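Local coordinates for gdp-l-fucose synthetase (Naegleria fowleri, PDB 6AQZ), which probably catalyses the NADPH-dependent epimerisation and reduction that yields GDP-L-fucose, the last step of its synthesis from GDP-mannose, at residues K181-L193 against N253-S265. Numbering follows the deposited sequence.
Sequences KSCLFTSVIPTNL and NYQSEEPIMLCVS. With NAP (NADP nicotinamide-adenine-dinucleotide phosphate), chain G.
Val-188 and Leu-262 meet on one face of a parallel strand pair, where CD1 of Leu-262 reaches across to CB of Val-188 at 3.7 Å. On the same face CG1 of Val-188 touches CG2 of Ile-260. The other face belongs to Ile-189: with CG1 set anti to its carbonyl carbon (chi1 -44°), its CG1-CD1 arm lies alongside Pro-259, CG1 to CB 3.6 Å, while its CB rests against CG of Met-261. Met-261 bends at both chi2 and chi3, which brings SD to 4.2 Å from CG2 of the same isoleucine.

Alternating backbone bonds establish the register. Ile-189 pairs with Met-261 by bonding to the two residues that flank it: its N-H goes to Ile-260 O (N to O 2.9 Å), and its O receives the N-H of Leu-262 (N to O 2.8 Å). Ile-260 N to Ser-187 O and Thr-191 N to Leu-262 O extend the ladder. CA-H...O contacts run between these bonds, as from Pro-190 CA to Leu-262 O. At the Thr-191 end the strand reaches the cofactor: CG of Pro-190 packs 3.4 Å from C6N of the nicotinamide, and Leu-193 N binds the carboxamide O7N.

Toward the other end polar groups take over. Thr-186 OG1 donates to Ser-256 O at 2.7 Å, in the carbonyl plane, and lies at the edge of the Tyr-254 ring. A water bridges Ser-187 OG and Glu-257 O. Ser-256 OG accepts from Glu-258 N, forming an ST turn, while Tyr-254 OH donates to Glu-258 O and is also hydrogen-bonded to Lys-308 NZ of helix 307-312.

The pairing places strand 260-262 beside strand 184-194 in the Rossmann-type sheet. Strand 123-127 pairs in parallel with 184-194 too, and helix 307-312 packs against Ile-260 and Tyr-254.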
loop_
_atom_site.group_PDB
_atom_site.type_symbol
_atom_site.label_atom_id
_atom_site.label_comp_id
_atom_site.label_asym_id
_atom_site.label_seq_id
_atom_site.Cartn_x
_atom_site.Cartn_y
_atom_site.Cartn_z
ATOM N N LYS A 181 16.020 5.634 -19.425
ATOM C CA LYS A 181 16.347 4.217 -19.373
ATOM C C LYS A 181 15.281 3.416 -20.102
ATOM O O LYS A 181 14.117 3.823 -20.185
ATOM C CB LYS A 181 16.466 3.718 -17.932
ATOM C CG LYS A 181 17.797 4.032 -17.277
ATOM C CD LYS A 181 17.924 3.413 -15.879
ATOM C CE LYS A 181 18.916 2.249 -15.855
ATOM N NZ LYS A 181 19.600 2.091 -14.523
ATOM N N SER A 182 15.693 2.267 -20.645
ATOM C CA SER A 182 14.792 1.364 -21.366
ATOM C C SER A 182 14.430 0.219 -20.424
ATOM O O SER A 182 15.005 -0.875 -20.463
ATOM C CB SER A 182 15.434 0.865 -22.656
ATOM O OG SER A 182 15.529 1.915 -23.604
ATOM N N CYS A 183 13.495 0.510 -19.522
ATOM C CA CYS A 183 13.026 -0.449 -18.529
ATOM C C CYS A 183 11.512 -0.462 -18.557
ATOM O O CYS A 183 10.880 0.578 -18.350
ATOM C CB CYS A 183 13.506 -0.088 -17.125
ATOM S SG CYS A 183 15.247 -0.296 -16.903
ATOM N N LEU A 184 10.933 -1.631 -18.797
ATOM C CA LEU A 184 9.491 -1.795 -18.762
ATOM C C LEU A 184 9.129 -2.715 -17.602
ATOM O O LEU A 184 9.760 -3.764 -17.398
ATOM C CB LEU A 184 8.959 -2.341 -20.089
ATOM C CG LEU A 184 7.429 -2.507 -20.138
ATOM C CD1 LEU A 184 6.701 -1.200 -19.772
ATOM C CD2 LEU A 184 6.961 -3.034 -21.491
ATOM N N PHE A 185 8.125 -2.305 -16.843
ATOM C CA PHE A 185 7.563 -3.065 -15.732
ATOM C C PHE A 185 6.105 -3.323 -16.049
ATOM O O PHE A 185 5.355 -2.384 -16.332
ATOM C CB PHE A 185 7.695 -2.298 -14.402
ATOM C CG PHE A 185 9.109 -2.181 -13.907
ATOM C CD1 PHE A 185 9.959 -1.230 -14.423
ATOM C CD2 PHE A 185 9.578 -3.019 -12.907
ATOM C CE1 PHE A 185 11.252 -1.135 -13.984
ATOM C CE2 PHE A 185 10.880 -2.924 -12.448
ATOM C CZ PHE A 185 11.716 -1.992 -12.973
ATOM N N THR A 186 5.697 -4.582 -16.023
ATOM C CA THR A 186 4.283 -4.896 -16.157
ATOM C C THR A 186 3.988 -6.123 -15.288
ATOM O O THR A 186 4.823 -6.555 -14.488
ATOM C CB THR A 186 3.901 -5.075 -17.626
ATOM O OG1 THR A 186 2.488 -5.260 -17.717
ATOM C CG2 THR A 186 4.624 -6.266 -18.242
ATOM N N SER A 187 2.777 -6.665 -15.403
ATOM C CA SER A 187 2.386 -7.739 -14.513
ATOM C C SER A 187 1.275 -8.545 -15.152
ATOM O O SER A 187 0.588 -8.075 -16.054
ATOM C CB SER A 187 1.912 -7.197 -13.173
ATOM O OG SER A 187 0.708 -6.513 -13.402
ATOM N N VAL A 188 1.087 -9.750 -14.635
ATOM C CA VAL A 188 0.012 -10.637 -15.046
ATOM C C VAL A 188 -0.829 -10.956 -13.831
ATOM O O VAL A 188 -0.349 -10.915 -12.692
ATOM C CB VAL A 188 0.522 -11.960 -15.677
ATOM C CG1 VAL A 188 1.358 -11.689 -16.877
ATOM C CG2 VAL A 188 1.282 -12.799 -14.628
ATOM N N ILE A 189 -2.085 -11.294 -14.073
ATOM C CA ILE A 189 -2.982 -11.646 -12.978
ATOM C C ILE A 189 -3.517 -13.041 -13.262
ATOM O O ILE A 189 -4.544 -13.185 -13.945
ATOM C CB ILE A 189 -4.140 -10.653 -12.835
ATOM C CG1 ILE A 189 -3.662 -9.206 -12.960
ATOM C CG2 ILE A 189 -4.839 -10.873 -11.516
ATOM C CD1 ILE A 189 -4.770 -8.256 -12.715
ATOM N N PRO A 190 -2.850 -14.089 -12.803
ATOM C CA PRO A 190 -3.367 -15.435 -13.036
ATOM C C PRO A 190 -4.525 -15.717 -12.096
ATOM O O PRO A 190 -4.645 -15.142 -11.014
ATOM C CB PRO A 190 -2.160 -16.343 -12.768
ATOM C CG PRO A 190 -1.291 -15.557 -11.852
ATOM C CD PRO A 190 -1.530 -14.098 -12.145
ATOM N N THR A 191 -5.416 -16.561 -12.568
ATOM C CA THR A 191 -6.526 -17.078 -11.786
ATOM C C THR A 191 -6.034 -18.296 -10.990
ATOM O O THR A 191 -4.839 -18.420 -10.705
ATOM C CB THR A 191 -7.682 -17.430 -12.728
ATOM O OG1 THR A 191 -8.902 -17.501 -11.991
ATOM C CG2 THR A 191 -7.410 -18.778 -13.489
ATOM N N ASN A 192 -6.951 -19.152 -10.541
ATOM C CA ASN A 192 -6.598 -20.392 -9.846
ATOM C C ASN A 192 -5.702 -21.295 -10.683
ATOM O O ASN A 192 -6.139 -21.872 -11.684
ATOM C CB ASN A 192 -7.868 -21.142 -9.457
ATOM C CG ASN A 192 -8.845 -20.257 -8.718
ATOM O OD1 ASN A 192 -8.632 -19.929 -7.558
ATOM N ND2 ASN A 192 -9.896 -19.820 -9.407
ATOM N N LEU A 193 -4.459 -21.433 -10.273
ATOM C CA LEU A 193 -3.514 -22.294 -10.958
ATOM C C LEU A 193 -3.533 -23.703 -10.364
ATOM O O LEU A 193 -3.848 -23.897 -9.187
ATOM C CB LEU A 193 -2.095 -21.718 -10.872
ATOM C CG LEU A 193 -1.846 -20.333 -11.467
ATOM C CD1 LEU A 193 -0.346 -19.995 -11.476
ATOM C CD2 LEU A 193 -2.486 -20.172 -12.832
ATOM N N ASN A 253 5.797 -10.182 -26.035
ATOM C CA ASN A 253 4.949 -9.365 -26.888
ATOM C C ASN A 253 4.333 -8.145 -26.198
ATOM O O ASN A 253 4.061 -7.149 -26.860
ATOM C CB ASN A 253 3.828 -10.235 -27.480
ATOM C CG ASN A 253 4.358 -11.354 -28.362
ATOM O OD1 ASN A 253 4.740 -11.113 -29.500
ATOM N ND2 ASN A 253 4.380 -12.598 -27.831
ATOM N N TYR A 254 4.110 -8.203 -24.891
ATOM C CA TYR A 254 3.222 -7.261 -24.216
ATOM C C TYR A 254 4.000 -6.063 -23.686
ATOM O O TYR A 254 4.918 -6.225 -22.871
ATOM C CB TYR A 254 2.482 -7.979 -23.098
ATOM C CG TYR A 254 1.363 -7.226 -22.447
ATOM C CD1 TYR A 254 0.201 -6.915 -23.156
ATOM C CD2 TYR A 254 1.411 -6.917 -21.093
ATOM C CE1 TYR A 254 -0.854 -6.255 -22.539
ATOM C CE2 TYR A 254 0.366 -6.270 -20.471
ATOM C CZ TYR A 254 -0.763 -5.939 -21.186
ATOM O OH TYR A 254 -1.793 -5.300 -20.541
ATOM N N GLN A 255 3.617 -4.865 -24.152
ATOM C CA GLN A 255 4.316 -3.619 -23.866
ATOM C C GLN A 255 3.594 -2.740 -22.865
ATOM O O GLN A 255 4.154 -1.733 -22.445
ATOM C CB GLN A 255 4.505 -2.799 -25.154
ATOM C CG GLN A 255 5.542 -3.318 -26.078
ATOM C CD GLN A 255 5.610 -2.539 -27.348
ATOM O OE1 GLN A 255 4.615 -1.963 -27.792
ATOM N NE2 GLN A 255 6.780 -2.519 -27.961
ATOM N N SER A 256 2.344 -3.030 -22.562
ATOM C CA SER A 256 1.566 -2.188 -21.674
ATOM C C SER A 256 1.961 -2.437 -20.219
ATOM O O SER A 256 2.254 -3.571 -19.819
ATOM C CB SER A 256 0.081 -2.484 -21.893
ATOM O OG SER A 256 -0.759 -1.980 -20.883
ATOM N N GLU A 257 1.947 -1.365 -19.428
ATOM C CA GLU A 257 2.155 -1.456 -17.993
ATOM C C GLU A 257 0.893 -1.892 -17.252
ATOM O O GLU A 257 0.973 -2.179 -16.057
ATOM C CB GLU A 257 2.667 -0.111 -17.452
ATOM C CG GLU A 257 1.574 0.982 -17.339
ATOM C CD GLU A 257 2.054 2.322 -16.743
ATOM O OE1 GLU A 257 3.166 2.421 -16.184
ATOM O OE2 GLU A 257 1.302 3.307 -16.860
ATOM N N GLU A 258 -0.267 -1.930 -17.918
ATOM C CA GLU A 258 -1.481 -2.426 -17.271
ATOM C C GLU A 258 -1.377 -3.935 -17.074
ATOM O O GLU A 258 -0.935 -4.643 -17.986
ATOM C CB GLU A 258 -2.716 -2.138 -18.126
ATOM C CG GLU A 258 -2.869 -0.693 -18.519
ATOM C CD GLU A 258 -3.067 0.216 -17.321
ATOM O OE1 GLU A 258 -3.696 -0.225 -16.322
ATOM O OE2 GLU A 258 -2.568 1.366 -17.378
ATOM N N PRO A 259 -1.794 -4.463 -15.920
ATOM C CA PRO A 259 -1.773 -5.925 -15.747
ATOM C C PRO A 259 -2.693 -6.574 -16.758
ATOM O O PRO A 259 -3.669 -5.977 -17.201
ATOM C CB PRO A 259 -2.277 -6.133 -14.316
ATOM C CG PRO A 259 -2.986 -4.855 -13.946
ATOM C CD PRO A 259 -2.330 -3.756 -14.739
ATOM N N ILE A 260 -2.350 -7.791 -17.167
ATOM C CA ILE A 260 -3.186 -8.571 -18.074
ATOM C C ILE A 260 -3.586 -9.841 -17.347
ATOM O O ILE A 260 -2.733 -10.540 -16.794
ATOM C CB ILE A 260 -2.474 -8.880 -19.406
ATOM C CG1 ILE A 260 -3.373 -9.714 -20.308
ATOM C CG2 ILE A 260 -1.141 -9.601 -19.205
ATOM C CD1 ILE A 260 -2.778 -9.935 -21.715
ATOM N N MET A 261 -4.882 -10.127 -17.325
ATOM C CA MET A 261 -5.329 -11.336 -16.662
ATOM C C MET A 261 -5.021 -12.601 -17.446
ATOM O O MET A 261 -5.129 -12.646 -18.672
ATOM C CB MET A 261 -6.797 -11.246 -16.349
ATOM C CG MET A 261 -6.819 -10.391 -15.152
ATOM S SD MET A 261 -8.106 -10.849 -14.078
ATOM C CE MET A 261 -9.279 -9.647 -14.733
ATOM N N LEU A 262 -4.617 -13.627 -16.709
ATOM C CA LEU A 262 -4.402 -14.963 -17.259
ATOM C C LEU A 262 -5.474 -15.859 -16.657
ATOM O O LEU A 262 -5.371 -16.265 -15.496
ATOM C CB LEU A 262 -3.007 -15.458 -16.920
ATOM C CG LEU A 262 -1.795 -14.561 -17.214
ATOM C CD1 LEU A 262 -0.476 -15.329 -16.962
ATOM C CD2 LEU A 262 -1.843 -13.993 -18.616
ATOM N N CYS A 263 -6.503 -16.168 -17.438
ATOM C CA CYS A 263 -7.568 -17.036 -16.958
ATOM C C CYS A 263 -8.265 -17.654 -18.160
ATOM O O CYS A 263 -7.881 -17.444 -19.313
ATOM C CB CYS A 263 -8.569 -16.294 -16.078
ATOM S SG CYS A 263 -9.537 -15.083 -16.960
ATOM N N VAL A 264 -9.269 -18.467 -17.874
ATOM C CA VAL A 264 -10.032 -19.129 -18.897
ATOM C C VAL A 264 -11.321 -18.350 -19.102
ATOM O O VAL A 264 -11.689 -17.495 -18.301
ATOM C CB VAL A 264 -10.316 -20.599 -18.528
ATOM C CG1 VAL A 264 -9.018 -21.341 -18.275
ATOM C CG2 VAL A 264 -11.197 -20.650 -17.302
ATOM N N SER A 265 -12.023 -18.650 -20.190
ATOM C CA SER A 265 -13.286 -17.991 -20.476
ATOM C C SER A 265 -14.334 -18.400 -19.447
ATOM O O SER A 265 -14.162 -19.361 -18.686
ATOM C CB SER A 265 -13.775 -18.345 -21.878
ATOM O OG SER A 265 -14.275 -19.672 -21.907
HETATM P PA NAP G . 4.496 -21.277 -4.628
HETATM O O1A NAP G . 4.116 -21.209 -3.180
HETATM O O2A NAP G . 4.222 -22.504 -5.457
HETATM O O5B NAP G . 6.095 -20.919 -4.839
HETATM C C5B NAP G . 6.279 -19.613 -4.416
HETATM C C4B NAP G . 7.768 -19.270 -4.694
HETATM O O4B NAP G . 8.192 -18.118 -3.921
HETATM C C3B NAP G . 8.725 -20.487 -4.366
HETATM O O3B NAP G . 9.766 -20.541 -5.304
HETATM C C2B NAP G . 9.371 -20.024 -3.052
HETATM O O2B NAP G . 10.635 -20.422 -2.895
HETATM C C1B NAP G . 9.462 -18.474 -3.389
HETATM N N9A NAP G . 9.725 -17.675 -2.198
HETATM C C8A NAP G . 8.870 -17.434 -1.143
HETATM N N7A NAP G . 9.412 -16.642 -0.189
HETATM C C5A NAP G . 10.688 -16.377 -0.655
HETATM C C6A NAP G . 11.726 -15.625 -0.113
HETATM N N6A NAP G . 11.558 -14.972 1.108
HETATM N N1A NAP G . 12.904 -15.480 -0.769
HETATM C C2A NAP G . 12.972 -16.140 -1.963
HETATM N N3A NAP G . 12.065 -16.909 -2.604
HETATM C C4A NAP G . 10.905 -17.004 -1.913
HETATM O O3 NAP G . 3.631 -19.966 -5.191
HETATM P PN NAP G . 3.109 -20.138 -6.685
HETATM O O1N NAP G . 4.174 -20.454 -7.665
HETATM O O2N NAP G . 1.720 -20.729 -6.767
HETATM O O5D NAP G . 2.714 -18.497 -7.145
HETATM C C5D NAP G . 3.819 -17.743 -7.448
HETATM C C4D NAP G . 3.242 -16.421 -7.902
HETATM O O4D NAP G . 1.993 -16.693 -8.561
HETATM C C3D NAP G . 2.883 -15.564 -6.595
HETATM O O3D NAP G . 3.231 -14.239 -6.804
HETATM C C2D NAP G . 1.356 -15.752 -6.465
HETATM O O2D NAP G . 0.690 -14.649 -5.985
HETATM C C1D NAP G . 0.961 -15.918 -7.962
HETATM N N1N NAP G . -0.376 -16.570 -8.075
HETATM C C2N NAP G . -0.568 -17.929 -7.814
HETATM C C3N NAP G . -1.828 -18.483 -7.896
HETATM C C7N NAP G . -2.018 -19.940 -7.600
HETATM O O7N NAP G . -3.138 -20.479 -7.567
HETATM N N7N NAP G . -0.896 -20.734 -7.339
HETATM C C4N NAP G . -3.026 -17.687 -8.251
HETATM C C5N NAP G . -2.726 -16.244 -8.497
HETATM C C6N NAP G . -1.486 -15.756 -8.414
HETATM P P2B NAP G . 10.897 -22.048 -2.042
HETATM O O1X NAP G . 10.331 -22.963 -3.083
HETATM O O2X NAP G . 12.421 -22.018 -1.901
HETATM O O3X NAP G . 10.083 -21.824 -0.802
HETATM O O HOH W 1 1.072 -3.762 -13.707
#